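Local coordinates for RNA-binding protein Smaug (Drosophila melanogaster, PDB 1OXJ) that recognises RNA through its SAM domain, which is joined here to a second all-helical unit, the PHAT domain, at residues M29-M34 with K63-I68; E73-L76 with Q80-L83; T85-L90 with L139-W144; K99-P104 with E108-L113; R114-I119 with E153-H158. All blocks are in the same frame, centred on the assembly; numbering follows the deposited sequence.

Contact 1 (M29-M34 with K63-I68); sequences MTYEEM and KERANI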
# COMPACT_ATOMS: atom_id res chain seq x y z
N MET A 29 -18.49 4.17 -6.97
CA MET A 29 -17.81 5.18 -6.17
C MET A 29 -16.46 5.53 -6.77
O MET A 29 -15.73 4.65 -7.23
CB MET A 29 -17.60 4.66 -4.74
CG MET A 29 -17.22 5.74 -3.73
SD MET A 29 -17.23 5.12 -2.02
CE MET A 29 -18.82 4.76 -1.84
N THR A 30 -16.14 6.82 -6.78
CA THR A 30 -14.85 7.25 -7.30
C THR A 30 -13.87 7.24 -6.14
O THR A 30 -14.26 7.20 -4.97
CB THR A 30 -14.89 8.68 -7.84
OG1 THR A 30 -15.09 9.59 -6.75
CG2 THR A 30 -16.01 8.83 -8.84
N TYR A 31 -12.59 7.28 -6.48
CA TYR A 31 -11.54 7.28 -5.49
C TYR A 31 -11.72 8.45 -4.51
O TYR A 31 -11.66 8.27 -3.29
CB TYR A 31 -10.20 7.38 -6.22
CG TYR A 31 -9.01 7.44 -5.30
CD1 TYR A 31 -8.36 6.27 -4.90
CD2 TYR A 31 -8.52 8.66 -4.87
CE1 TYR A 31 -7.24 6.34 -4.08
CE2 TYR A 31 -7.40 8.73 -4.05
CZ TYR A 31 -6.77 7.57 -3.67
OH TYR A 31 -5.64 7.66 -2.89
N GLU A 32 -11.97 9.65 -5.03
CA GLU A 32 -12.14 10.80 -4.14
C GLU A 32 -13.33 10.63 -3.19
O GLU A 32 -13.27 11.05 -2.04
CB GLU A 32 -12.30 12.09 -4.95
CG GLU A 32 -11.05 12.53 -5.72
CD GLU A 32 -10.63 11.57 -6.84
OE1 GLU A 32 -11.52 11.03 -7.54
OE2 GLU A 32 -9.41 11.38 -7.03
N GLU A 33 -14.41 10.03 -3.67
CA GLU A 33 -15.58 9.83 -2.83
C GLU A 33 -15.27 8.86 -1.70
O GLU A 33 -15.72 9.06 -0.56
CB GLU A 33 -16.75 9.29 -3.66
CG GLU A 33 -17.33 10.33 -4.62
CD GLU A 33 -18.52 9.80 -5.40
OE1 GLU A 33 -18.36 8.79 -6.13
OE2 GLU A 33 -19.61 10.39 -5.29
N MET A 34 -14.49 7.82 -2.00
CA MET A 34 -14.10 6.84 -0.99
C MET A 34 -13.43 7.55 0.17
O MET A 34 -13.69 7.24 1.33
CB MET A 34 -13.13 5.79 -1.58
CG MET A 34 -12.33 4.94 -0.52
SD MET A 34 -11.21 3.68 -1.21
CE MET A 34 -9.88 4.71 -1.79
N LYS A 63 -5.74 7.92 4.39
CA LYS A 63 -5.35 9.32 4.28
C LYS A 63 -3.96 9.59 4.84
O LYS A 63 -3.33 10.57 4.48
CB LYS A 63 -6.37 10.22 4.99
CG LYS A 63 -7.79 10.14 4.46
CD LYS A 63 -8.66 11.20 5.13
CE LYS A 63 -10.13 10.83 5.13
NZ LYS A 63 -10.43 9.72 6.09
N GLU A 64 -3.49 8.71 5.71
CA GLU A 64 -2.16 8.87 6.31
C GLU A 64 -1.03 8.23 5.51
O GLU A 64 0.15 8.42 5.82
CB GLU A 64 -2.15 8.31 7.73
CG GLU A 64 -2.90 9.15 8.74
CD GLU A 64 -2.48 10.61 8.71
OE1 GLU A 64 -1.26 10.89 8.81
OE2 GLU A 64 -3.36 11.48 8.58
N ARG A 65 -1.37 7.48 4.47
CA ARG A 65 -0.36 6.81 3.67
C ARG A 65 0.83 7.68 3.26
O ARG A 65 1.98 7.28 3.44
CB ARG A 65 -1.00 6.18 2.44
CG ARG A 65 -1.80 4.92 2.75
CD ARG A 65 -2.50 4.41 1.52
NE ARG A 65 -3.44 5.41 0.98
CZ ARG A 65 -4.11 5.25 -0.15
NH1 ARG A 65 -3.95 4.14 -0.85
NH2 ARG A 65 -4.92 6.21 -0.59
N ALA A 66 0.56 8.86 2.70
CA ALA A 66 1.66 9.73 2.26
C ALA A 66 2.62 10.06 3.40
O ALA A 66 3.84 10.05 3.23
CB ALA A 66 1.10 11.02 1.65
N ASN A 67 2.07 10.37 4.57
CA ASN A 67 2.91 10.70 5.73
C ASN A 67 3.68 9.45 6.19
O ASN A 67 4.87 9.53 6.50
CB ASN A 67 2.05 11.22 6.89
CG ASN A 67 1.38 12.55 6.58
OD1 ASN A 67 1.97 13.42 5.94
ND2 ASN A 67 0.14 12.72 7.04
N ILE A 68 2.99 8.32 6.23
CA ILE A 68 3.63 7.07 6.65
C ILE A 68 4.79 6.74 5.72
O ILE A 68 5.90 6.46 6.17
CB ILE A 68 2.64 5.90 6.64
CG1 ILE A 68 1.62 6.07 7.77
CG2 ILE A 68 3.39 4.58 6.77
CD1 ILE A 68 0.40 5.17 7.65

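Contact 2 (E73-L76 with Q80-L83); sequences EQEL and QMEL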
# COMPACT_ATOMS: atom_id res chain seq x y z
N GLU A 73 10.54 6.47 4.51
CA GLU A 73 11.63 6.87 3.64
C GLU A 73 12.71 7.55 4.47
O GLU A 73 13.89 7.18 4.42
CB GLU A 73 11.12 7.85 2.58
CG GLU A 73 12.21 8.37 1.65
CD GLU A 73 11.71 9.40 0.67
OE1 GLU A 73 10.65 9.17 0.05
OE2 GLU A 73 12.38 10.45 0.52
N GLN A 74 12.29 8.55 5.24
CA GLN A 74 13.18 9.33 6.08
C GLN A 74 13.96 8.51 7.11
O GLN A 74 15.19 8.57 7.15
CB GLN A 74 12.37 10.41 6.79
CG GLN A 74 13.17 11.31 7.70
CD GLN A 74 12.27 12.24 8.48
OE1 GLN A 74 11.51 13.02 7.90
NE2 GLN A 74 12.36 12.18 9.81
N GLU A 75 13.24 7.75 7.92
CA GLU A 75 13.88 6.94 8.96
C GLU A 75 14.76 5.81 8.46
O GLU A 75 15.62 5.32 9.19
CB GLU A 75 12.83 6.40 9.92
CG GLU A 75 12.22 7.49 10.79
CD GLU A 75 11.21 6.94 11.78
OE1 GLU A 75 11.54 5.98 12.50
OE2 GLU A 75 10.09 7.48 11.83
N LEU A 76 14.56 5.37 7.22
CA LEU A 76 15.41 4.32 6.67
C LEU A 76 16.70 4.98 6.20
O LEU A 76 17.79 4.44 6.37
CB LEU A 76 14.73 3.62 5.48
CG LEU A 76 13.67 2.57 5.82
CD1 LEU A 76 13.02 2.07 4.54
CD2 LEU A 76 14.30 1.42 6.60
N GLN A 80 17.45 5.07 11.32
CA GLN A 80 16.63 4.98 12.53
C GLN A 80 15.64 3.82 12.52
O GLN A 80 15.28 3.30 13.58
CB GLN A 80 15.86 6.29 12.75
CG GLN A 80 16.71 7.51 13.08
CD GLN A 80 17.48 7.35 14.38
OE1 GLN A 80 16.89 7.08 15.43
NE2 GLN A 80 18.80 7.52 14.32
N MET A 81 15.18 3.43 11.33
CA MET A 81 14.19 2.35 11.21
C MET A 81 14.78 1.05 10.69
O MET A 81 15.60 1.06 9.77
CB MET A 81 13.05 2.80 10.29
CG MET A 81 11.93 1.77 10.09
SD MET A 81 10.54 2.41 9.08
CE MET A 81 9.55 3.20 10.37
N GLU A 82 14.37 -0.07 11.29
CA GLU A 82 14.81 -1.40 10.86
C GLU A 82 14.04 -1.79 9.60
O GLU A 82 12.91 -1.35 9.39
CB GLU A 82 14.54 -2.44 11.94
CG GLU A 82 15.45 -2.33 13.14
CD GLU A 82 16.86 -2.78 12.82
OE1 GLU A 82 17.79 -2.32 13.51
OE2 GLU A 82 17.02 -3.60 11.89
N LEU A 83 14.65 -2.64 8.77
CA LEU A 83 13.99 -3.09 7.55
C LEU A 83 12.73 -3.87 7.88
O LEU A 83 11.72 -3.76 7.17
CB LEU A 83 14.92 -3.96 6.72
CG LEU A 83 16.07 -3.23 6.02
CD1 LEU A 83 16.88 -4.22 5.20
CD2 LEU A 83 15.50 -2.13 5.13

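Contact 3 (T85-L90 with L139-W144); sequences TAVEEL and LGVLMW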
# COMPACT_ATOMS: atom_id res chain seq x y z
N THR A 85 10.71 -3.37 10.22
CA THR A 85 9.66 -2.40 10.51
C THR A 85 9.11 -1.78 9.23
O THR A 85 7.89 -1.69 9.04
CB THR A 85 10.17 -1.26 11.42
OG1 THR A 85 10.58 -1.80 12.68
CG2 THR A 85 9.08 -0.20 11.62
N ALA A 86 10.01 -1.36 8.35
CA ALA A 86 9.61 -0.74 7.09
C ALA A 86 8.75 -1.70 6.26
O ALA A 86 7.76 -1.30 5.65
CB ALA A 86 10.85 -0.33 6.29
N VAL A 87 9.12 -2.98 6.25
CA VAL A 87 8.36 -3.94 5.47
C VAL A 87 6.99 -4.20 6.10
O VAL A 87 6.01 -4.48 5.40
CB VAL A 87 9.15 -5.26 5.30
CG1 VAL A 87 8.30 -6.31 4.63
CG2 VAL A 87 10.39 -4.99 4.44
N GLU A 88 6.90 -4.08 7.43
CA GLU A 88 5.63 -4.28 8.11
C GLU A 88 4.69 -3.14 7.71
O GLU A 88 3.52 -3.36 7.40
CB GLU A 88 5.83 -4.28 9.63
CG GLU A 88 4.59 -4.68 10.41
CD GLU A 88 4.79 -4.60 11.91
OE1 GLU A 88 5.81 -5.15 12.41
OE2 GLU A 88 3.93 -4.00 12.60
N GLU A 89 5.21 -1.92 7.71
CA GLU A 89 4.41 -0.76 7.29
C GLU A 89 3.91 -0.97 5.86
O GLU A 89 2.73 -0.80 5.58
CB GLU A 89 5.24 0.52 7.35
CG GLU A 89 5.64 0.98 8.75
CD GLU A 89 4.47 1.53 9.55
OE1 GLU A 89 4.69 1.97 10.69
OE2 GLU A 89 3.33 1.54 9.03
N LEU A 90 4.82 -1.33 4.95
CA LEU A 90 4.44 -1.53 3.56
C LEU A 90 3.33 -2.56 3.40
O LEU A 90 2.45 -2.43 2.55
CB LEU A 90 5.64 -1.95 2.71
CG LEU A 90 6.77 -0.92 2.57
CD1 LEU A 90 7.92 -1.54 1.79
CD2 LEU A 90 6.25 0.34 1.86
N LEU A 139 12.71 -10.88 4.48
CA LEU A 139 12.88 -11.09 3.05
C LEU A 139 11.64 -11.73 2.45
O LEU A 139 11.23 -11.39 1.35
CB LEU A 139 14.12 -11.96 2.80
CG LEU A 139 14.70 -11.98 1.39
CD1 LEU A 139 14.81 -10.56 0.84
CD2 LEU A 139 16.08 -12.64 1.43
N GLY A 140 11.02 -12.66 3.18
CA GLY A 140 9.82 -13.32 2.70
C GLY A 140 8.66 -12.34 2.56
O GLY A 140 7.90 -12.38 1.59
N VAL A 141 8.49 -11.45 3.54
CA VAL A 141 7.39 -10.50 3.44
C VAL A 141 7.63 -9.56 2.25
O VAL A 141 6.72 -9.30 1.48
CB VAL A 141 7.25 -9.68 4.75
CG1 VAL A 141 6.10 -8.69 4.61
CG2 VAL A 141 6.97 -10.63 5.92
N LEU A 142 8.86 -9.09 2.10
CA LEU A 142 9.20 -8.19 1.00
C LEU A 142 8.91 -8.82 -0.37
O LEU A 142 8.40 -8.16 -1.26
CB LEU A 142 10.68 -7.79 1.07
CG LEU A 142 11.16 -6.89 -0.07
CD1 LEU A 142 10.30 -5.61 -0.09
CD2 LEU A 142 12.64 -6.55 0.12
N MET A 143 9.23 -10.10 -0.53
CA MET A 143 8.99 -10.76 -1.80
C MET A 143 7.48 -10.79 -2.07
O MET A 143 7.04 -10.60 -3.20
CB MET A 143 9.58 -12.17 -1.79
CG MET A 143 11.11 -12.19 -1.71
SD MET A 143 11.95 -11.50 -3.18
CE MET A 143 11.67 -12.85 -4.33
N TRP A 144 6.69 -11.01 -1.02
CA TRP A 144 5.24 -11.01 -1.17
C TRP A 144 4.77 -9.60 -1.57
O TRP A 144 3.88 -9.44 -2.40
CB TRP A 144 4.58 -11.41 0.14
CG TRP A 144 3.09 -11.29 0.13
CD1 TRP A 144 2.19 -12.17 -0.42
CD2 TRP A 144 2.33 -10.21 0.67
NE1 TRP A 144 0.91 -11.70 -0.24
CE2 TRP A 144 0.97 -10.50 0.43
CE3 TRP A 144 2.66 -9.03 1.35
CZ2 TRP A 144 -0.07 -9.65 0.83
CZ3 TRP A 144 1.63 -8.18 1.75
CH2 TRP A 144 0.28 -8.49 1.49

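Contact 4 (K99-P104 with E108-L113); sequences KPLESP and EENIGL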
# COMPACT_ATOMS: atom_id res chain seq x y z
N LYS A 99 -4.23 5.32 -6.96
CA LYS A 99 -4.45 5.88 -8.28
C LYS A 99 -3.20 5.65 -9.11
O LYS A 99 -2.13 5.37 -8.57
CB LYS A 99 -4.71 7.38 -8.19
CG LYS A 99 -5.93 7.75 -7.36
CD LYS A 99 -6.23 9.24 -7.46
CE LYS A 99 -6.87 9.58 -8.80
NZ LYS A 99 -7.32 11.00 -8.85
N PRO A 100 -3.32 5.73 -10.44
CA PRO A 100 -2.17 5.54 -11.32
C PRO A 100 -1.04 6.52 -10.99
O PRO A 100 -1.29 7.60 -10.44
CB PRO A 100 -2.75 5.80 -12.71
CG PRO A 100 -4.16 5.29 -12.58
CD PRO A 100 -4.57 5.83 -11.22
N LEU A 101 0.20 6.15 -11.30
CA LEU A 101 1.33 7.04 -11.05
C LEU A 101 1.14 8.32 -11.87
O LEU A 101 1.54 9.41 -11.45
CB LEU A 101 2.64 6.36 -11.46
CG LEU A 101 3.01 5.09 -10.72
CD1 LEU A 101 4.22 4.46 -11.38
CD2 LEU A 101 3.32 5.40 -9.26
N GLU A 102 0.52 8.18 -13.04
CA GLU A 102 0.27 9.30 -13.94
C GLU A 102 -0.84 10.24 -13.50
O GLU A 102 -1.49 10.87 -14.34
CB GLU A 102 -0.07 8.80 -15.35
CG GLU A 102 1.06 8.12 -16.07
CD GLU A 102 1.56 6.92 -15.33
OE1 GLU A 102 0.71 6.13 -14.84
OE2 GLU A 102 2.79 6.75 -15.25
N SER A 103 -1.09 10.34 -12.20
CA SER A 103 -2.13 11.22 -11.69
C SER A 103 -1.51 12.54 -11.29
O SER A 103 -0.77 12.61 -10.30
CB SER A 103 -2.83 10.60 -10.49
OG SER A 103 -3.43 9.37 -10.85
N PRO A 104 -1.81 13.61 -12.05
CA PRO A 104 -1.27 14.94 -11.77
C PRO A 104 -1.48 15.40 -10.33
O PRO A 104 -2.54 15.15 -9.75
CB PRO A 104 -2.00 15.83 -12.77
CG PRO A 104 -2.24 14.91 -13.92
CD PRO A 104 -2.71 13.66 -13.21
N GLU A 108 4.77 14.55 -3.91
CA GLU A 108 4.86 14.17 -2.51
C GLU A 108 3.58 13.54 -1.98
O GLU A 108 3.60 12.87 -0.95
CB GLU A 108 5.23 15.39 -1.65
CG GLU A 108 4.89 16.73 -2.28
CD GLU A 108 5.89 17.15 -3.34
OE1 GLU A 108 7.09 17.26 -3.01
OE2 GLU A 108 5.48 17.38 -4.50
N GLU A 109 2.47 13.76 -2.69
CA GLU A 109 1.18 13.21 -2.28
C GLU A 109 0.75 12.07 -3.20
O GLU A 109 -0.34 11.53 -3.05
CB GLU A 109 0.11 14.31 -2.30
CG GLU A 109 0.47 15.53 -1.47
CD GLU A 109 0.55 15.22 0.01
OE1 GLU A 109 1.17 16.02 0.75
OE2 GLU A 109 -0.01 14.19 0.44
N ASN A 110 1.59 11.73 -4.17
CA ASN A 110 1.29 10.66 -5.12
C ASN A 110 1.62 9.34 -4.41
O ASN A 110 2.79 8.96 -4.33
CB ASN A 110 2.15 10.83 -6.37
CG ASN A 110 1.73 9.91 -7.51
OD1 ASN A 110 1.58 8.71 -7.32
ND2 ASN A 110 1.57 10.48 -8.70
N ILE A 111 0.60 8.67 -3.87
CA ILE A 111 0.81 7.43 -3.11
C ILE A 111 1.60 6.34 -3.82
O ILE A 111 2.51 5.74 -3.24
CB ILE A 111 -0.54 6.81 -2.64
CG1 ILE A 111 -1.36 7.85 -1.86
CG2 ILE A 111 -0.28 5.57 -1.77
CD1 ILE A 111 -0.59 8.57 -0.76
N GLY A 112 1.26 6.08 -5.08
CA GLY A 112 1.96 5.06 -5.83
C GLY A 112 3.43 5.40 -5.97
O GLY A 112 4.30 4.54 -5.82
N LEU A 113 3.71 6.67 -6.24
CA LEU A 113 5.09 7.13 -6.41
C LEU A 113 5.89 7.02 -5.11
O LEU A 113 7.04 6.59 -5.12
CB LEU A 113 5.09 8.58 -6.89
CG LEU A 113 6.40 9.13 -7.46
CD1 LEU A 113 6.71 8.39 -8.76
CD2 LEU A 113 6.26 10.63 -7.71
O HOH W 1 -0.72 7.14 -6.92
O HOH W 2 1.50 13.34 -8.77

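Contact 5 (R114-I119 with E153-H158); sequences RFLKVI and EAFMNH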
# COMPACT_ATOMS: atom_id res chain seq x y z
N ARG A 114 5.29 7.44 -3.99
CA ARG A 114 5.97 7.37 -2.70
C ARG A 114 6.22 5.91 -2.33
O ARG A 114 7.26 5.58 -1.75
CB ARG A 114 5.12 8.04 -1.61
CG ARG A 114 4.85 9.54 -1.84
CD ARG A 114 6.13 10.29 -2.14
NE ARG A 114 7.11 10.24 -1.05
CZ ARG A 114 7.13 11.08 -0.01
NH1 ARG A 114 6.24 12.05 0.09
NH2 ARG A 114 8.08 10.97 0.91
N PHE A 115 5.26 5.05 -2.66
CA PHE A 115 5.37 3.63 -2.36
C PHE A 115 6.54 3.01 -3.12
O PHE A 115 7.33 2.25 -2.56
CB PHE A 115 4.07 2.91 -2.73
CG PHE A 115 4.02 1.48 -2.28
CD1 PHE A 115 3.54 1.16 -1.02
CD2 PHE A 115 4.45 0.46 -3.12
CE1 PHE A 115 3.50 -0.18 -0.58
CE2 PHE A 115 4.41 -0.88 -2.70
CZ PHE A 115 3.93 -1.19 -1.43
N LEU A 116 6.64 3.33 -4.41
CA LEU A 116 7.73 2.80 -5.22
C LEU A 116 9.07 3.37 -4.77
O LEU A 116 10.10 2.69 -4.86
CB LEU A 116 7.49 3.11 -6.70
CG LEU A 116 6.39 2.31 -7.39
CD1 LEU A 116 6.27 2.78 -8.82
CD2 LEU A 116 6.72 0.81 -7.35
N LYS A 117 9.07 4.60 -4.27
CA LYS A 117 10.30 5.22 -3.79
C LYS A 117 10.81 4.45 -2.57
O LYS A 117 12.00 4.17 -2.46
CB LYS A 117 10.07 6.69 -3.39
CG LYS A 117 10.29 7.70 -4.52
CD LYS A 117 10.17 9.13 -3.99
CE LYS A 117 10.58 10.17 -5.04
NZ LYS A 117 9.64 10.21 -6.18
N VAL A 118 9.90 4.13 -1.65
CA VAL A 118 10.25 3.39 -0.45
C VAL A 118 10.75 2.00 -0.82
O VAL A 118 11.70 1.49 -0.22
CB VAL A 118 9.06 3.28 0.51
CG1 VAL A 118 9.36 2.26 1.60
CG2 VAL A 118 8.76 4.65 1.12
N ILE A 119 10.11 1.37 -1.81
CA ILE A 119 10.55 0.05 -2.24
C ILE A 119 12.00 0.11 -2.69
O ILE A 119 12.79 -0.78 -2.38
CB ILE A 119 9.67 -0.50 -3.40
CG1 ILE A 119 8.27 -0.86 -2.89
CG2 ILE A 119 10.33 -1.74 -4.00
CD1 ILE A 119 8.25 -1.98 -1.84
N GLU A 153 -2.54 -2.59 -10.68
CA GLU A 153 -2.75 -1.85 -11.92
C GLU A 153 -2.13 -0.46 -11.93
O GLU A 153 -1.75 0.04 -12.99
CB GLU A 153 -4.25 -1.76 -12.23
CG GLU A 153 -4.83 -3.09 -12.69
CD GLU A 153 -6.31 -3.00 -13.04
OE1 GLU A 153 -6.70 -2.01 -13.70
OE2 GLU A 153 -7.07 -3.92 -12.67
N ALA A 154 -2.01 0.16 -10.76
CA ALA A 154 -1.41 1.49 -10.67
C ALA A 154 0.08 1.45 -11.00
O ALA A 154 0.67 2.48 -11.32
CB ALA A 154 -1.62 2.05 -9.27
N PHE A 155 0.68 0.26 -10.94
CA PHE A 155 2.10 0.11 -11.23
C PHE A 155 2.32 -0.56 -12.58
O PHE A 155 3.40 -1.04 -12.89
CB PHE A 155 2.81 -0.71 -10.14
CG PHE A 155 2.74 -0.10 -8.78
CD1 PHE A 155 2.86 1.28 -8.61
CD2 PHE A 155 2.57 -0.89 -7.65
CE1 PHE A 155 2.80 1.86 -7.35
CE2 PHE A 155 2.51 -0.33 -6.38
CZ PHE A 155 2.63 1.05 -6.22
N MET A 156 1.25 -0.60 -13.36
CA MET A 156 1.25 -1.19 -14.68
C MET A 156 2.54 -0.92 -15.47
O MET A 156 3.16 -1.85 -15.98
CB MET A 156 0.04 -0.66 -15.45
CG MET A 156 -0.14 -1.18 -16.85
SD MET A 156 -1.73 -0.60 -17.47
CE MET A 156 -2.82 -1.75 -16.61
N ASN A 157 2.94 0.34 -15.54
CA ASN A 157 4.14 0.71 -16.30
C ASN A 157 5.46 0.56 -15.55
O ASN A 157 6.49 1.08 -15.98
CB ASN A 157 4.00 2.15 -16.80
CG ASN A 157 2.78 2.33 -17.67
OD1 ASN A 157 2.55 1.55 -18.60
ND2 ASN A 157 2.00 3.36 -17.39
N HIS A 158 5.42 -0.17 -14.44
CA HIS A 158 6.61 -0.41 -13.64
C HIS A 158 6.74 -1.89 -13.34
O HIS A 158 7.72 -2.33 -12.74
CB HIS A 158 6.53 0.38 -12.33
CG HIS A 158 7.18 1.73 -12.40
ND1 HIS A 158 8.53 1.91 -12.23
CD2 HIS A 158 6.65 2.96 -12.61
CE1 HIS A 158 8.81 3.20 -12.34
NE2 HIS A 158 7.69 3.85 -12.57

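Contact 1 (M29-M34 with K63-I68)
The junction between the SAM and PHAT domains brings Tyr31, from the first turn of helix 31-34, against Arg65 of the long helix 49-77, which appears to continue from the SAM into the PHAT domain. The two side chains reach out from opposite directions and meet at their polar ends, Arg65 NH2 lying 2.8 Å from Tyr31 OH. The hydroxyl sits at the edge of the guanidinium group, near its plane, but the hydrogen bond is strongly bent and weak. With CG anti to the backbone N (chi1 178°), the Tyr31 ring extends away from its own helix, while a bend at chi3 turns the arginine towards it. Arg65 is held more firmly elsewhere: NH1 donates to Pro97 O and Thr96 OG1, and NE to Leu62 O. A phenylalanine in place of Tyr31 would probably deprive the buried Arg65 NH2 of this oxygen and loosen the tie between the two elements. Behind the tyrosine, Thr30 OG1 accepts from Glu33 N at 3.2 Å, and Thr30 N donates to Glu33 OE1 at 3.0 Å. This reciprocal pair is a capping box, starting a short helix within the helical bundle of a SAM domain.

Contact 2 (E73-L76 with Q80-L83)
Glu75, Leu76 and Met81 carry most of this contact, in which the chain leaving helix 49-77 folds back against the helix's last turns. Glu75 contributes first through its backbone. Its carbonyl O accepts from Met81 N at 2.9 Å, with an N-H...O angle of 155°, the donor standing well above the carbonyl plane. Gln80 N lies 2.8 Å from the same Glu75 O but makes a strongly bent, weak bond, and Ser78 OG bonds both that oxygen and Gln80 N. Several donors thus gather on one carbonyl where the helix is about to end, and they probably help set the course of the turn.

The side chains of Glu75 and Met81 meet at a slant, pressed together near their roots, with CB of Glu75 3.6 Å from CB of Met81. Further out, the methionine bends at chi3 (-87°), and its methyl CE comes 4.0 Å from Glu75 OE1. Leu76 points its CB away from the returning chain, yet its CD2 branch swings back to it: Leu76 CD2 rests 3.4 Å from Met81 O and 4.1 Å from Met81 CB. The same Leu76 CD2 meets Leu83 CD2 at 4.0 Å, the two leucines set at about a right angle.

Glu82 is the N-cap of helix 83-91, so the turn joins helix 49-77 to its successor. Leu76 and Met81 both rest on Ala86 of that helix, while Leu76 also touches Val122 and Leu83 touches Thr125 and Leu126 of helix 111-127.

Contact 3 (T85-L90 with L139-W144)
The backbones of helix 83-91 and helix 136-150 run in roughly the same direction here and come closest at Val87 and Leu142, whose CA atoms are 6.2 Å apart. Val87 does nearly all the work from its side, with its CB directed toward the other helix. Both of its methyls are used. CG1, set anti to the backbone N (chi1 173°), reaches Val141, whereas CG2 faces Leu142. Val87 CG1 and Val141 CG1 are only 3.2 Å apart, shorter than a normal methyl contact, and Val141 CB lies 3.5 Å from the same Val87 CG1. The valines lie alongside, running opposite ways. Over Leu142 the fit is easier: Val87 CG1 stands 3.8 Å from the backbone N of Leu142, and Val87 CG2 is 4.4 Å from Leu142 CB. Ile145 and Thr138 of helix 136-150 also touch Val87, and Leu142 turns to Leu169 of helix 159-170. The contact is apolar throughout its side chains, with no polar side-chain group taking part. Attraction comes from dispersion and the exclusion of water, and the relative position is probably set in part by the shapes of the branched side chains; the tight valine pair suggests some local strain.

Contact 4 (K99-P104 with E108-L113)
Asn110 OD1 takes two donors at once, Leu113 N at 3.1 Å and a bound water at 2.8 Å, while ND2 of the same amide bonds the loop 99-104 directly. That water also gives a proton to Lys99 O and accepts from Gly112 N at 2.9 Å, so it stitches the loop to the first turn of the helix. At the other end of the amide, Asn110 ND2 donates to Leu101 O at 3.0 Å with an N-H...O angle of 150°, the oxygen lying near the amide plane. A second water joins Asn110 ND2 to Ser103 O. Since CG stands anti to the backbone N (chi1 -170°), the amide projects across to the loop while OD1 still caps its own helix.

The loop is shaped by a type I beta turn from Pro100 to Ser103, reinforced by Ser103 OG, which donates to Pro100 O at 2.8 Å. Beside the polar network, Leu101 CD2 presses on bare backbone, 3.3 Å from Gly112 C, and also meets Leu113 CB at 4.3 Å. A CB on Gly112 would run into that methyl, so the close approach depends on the glycine. Leu101 touches His158 as well. The motif is an asparagine N-cap, here at the start of helix 111-127, with the capping residue also holding the preceding loop.

Contact 5 (R114-I119 with E153-H158)
Helix 111-127 packs here, through Phe115 and Leu116, against Phe155 and His158 of the connection between helices 136-150 and 159-170. Leu116 meets both rings: CD2 lies over the centre of one Phe155 face, 4.0 Å from the ring centroid and 10° off the normal, while Leu116 CD1 touches the Phe155 rim at CD1 (3.7 Å) and sits over a face of His158, 3.9 Å from that centroid; both face contacts are CH-pi. With CG anti to the carbonyl carbon (chi1 -73°), the leucine fork is carried out to the rings, and Leu116 CG comes 3.6 Å from Phe155 CE1. Phe115 meets Phe155 differently. Their planes are 20° apart, but the rings are slid so far, with centroids 5.8 Å apart, that they barely overlap, and Phe115 CD2 touches Phe155 CZ at 3.6 Å. An alanine at Phe155 is likely to open a gap beside Phe115 and to leave Leu116 CD2 without the ring face it rests on. Phe115 also reaches Leu90 and Ile145, which ties this aromatic cluster to the core of PHAT, an all-helical domain probably related to TPR-like helical folds.

How the contacts relate
Contacts 1 and 3 are buried, contact 5 partly so, and contacts 2 and 4 lie at the surface. Chemistry does not simply follow depth: contact 1 hides a weak polar bond, contact 3 joins aliphatic side chains, and contact 5 aromatic rings, whereas contact 2 fastens a turn with backbone bonds and contact 4 a loop with a side-chain amide and bridging waters. Helix 49-77 serves contacts 1 and 2, and helix 111-127 serves contacts 4 and 5. Salt bridges join Glu32 of contact 1 to Lys99 of contact 4 and Glu73 of contact 2 to Arg114 of contact 5. Leu90 of the segment 85-90 packs on Phe115, Val118 and Ile119, linking contacts 3 and 5 through the apolar core.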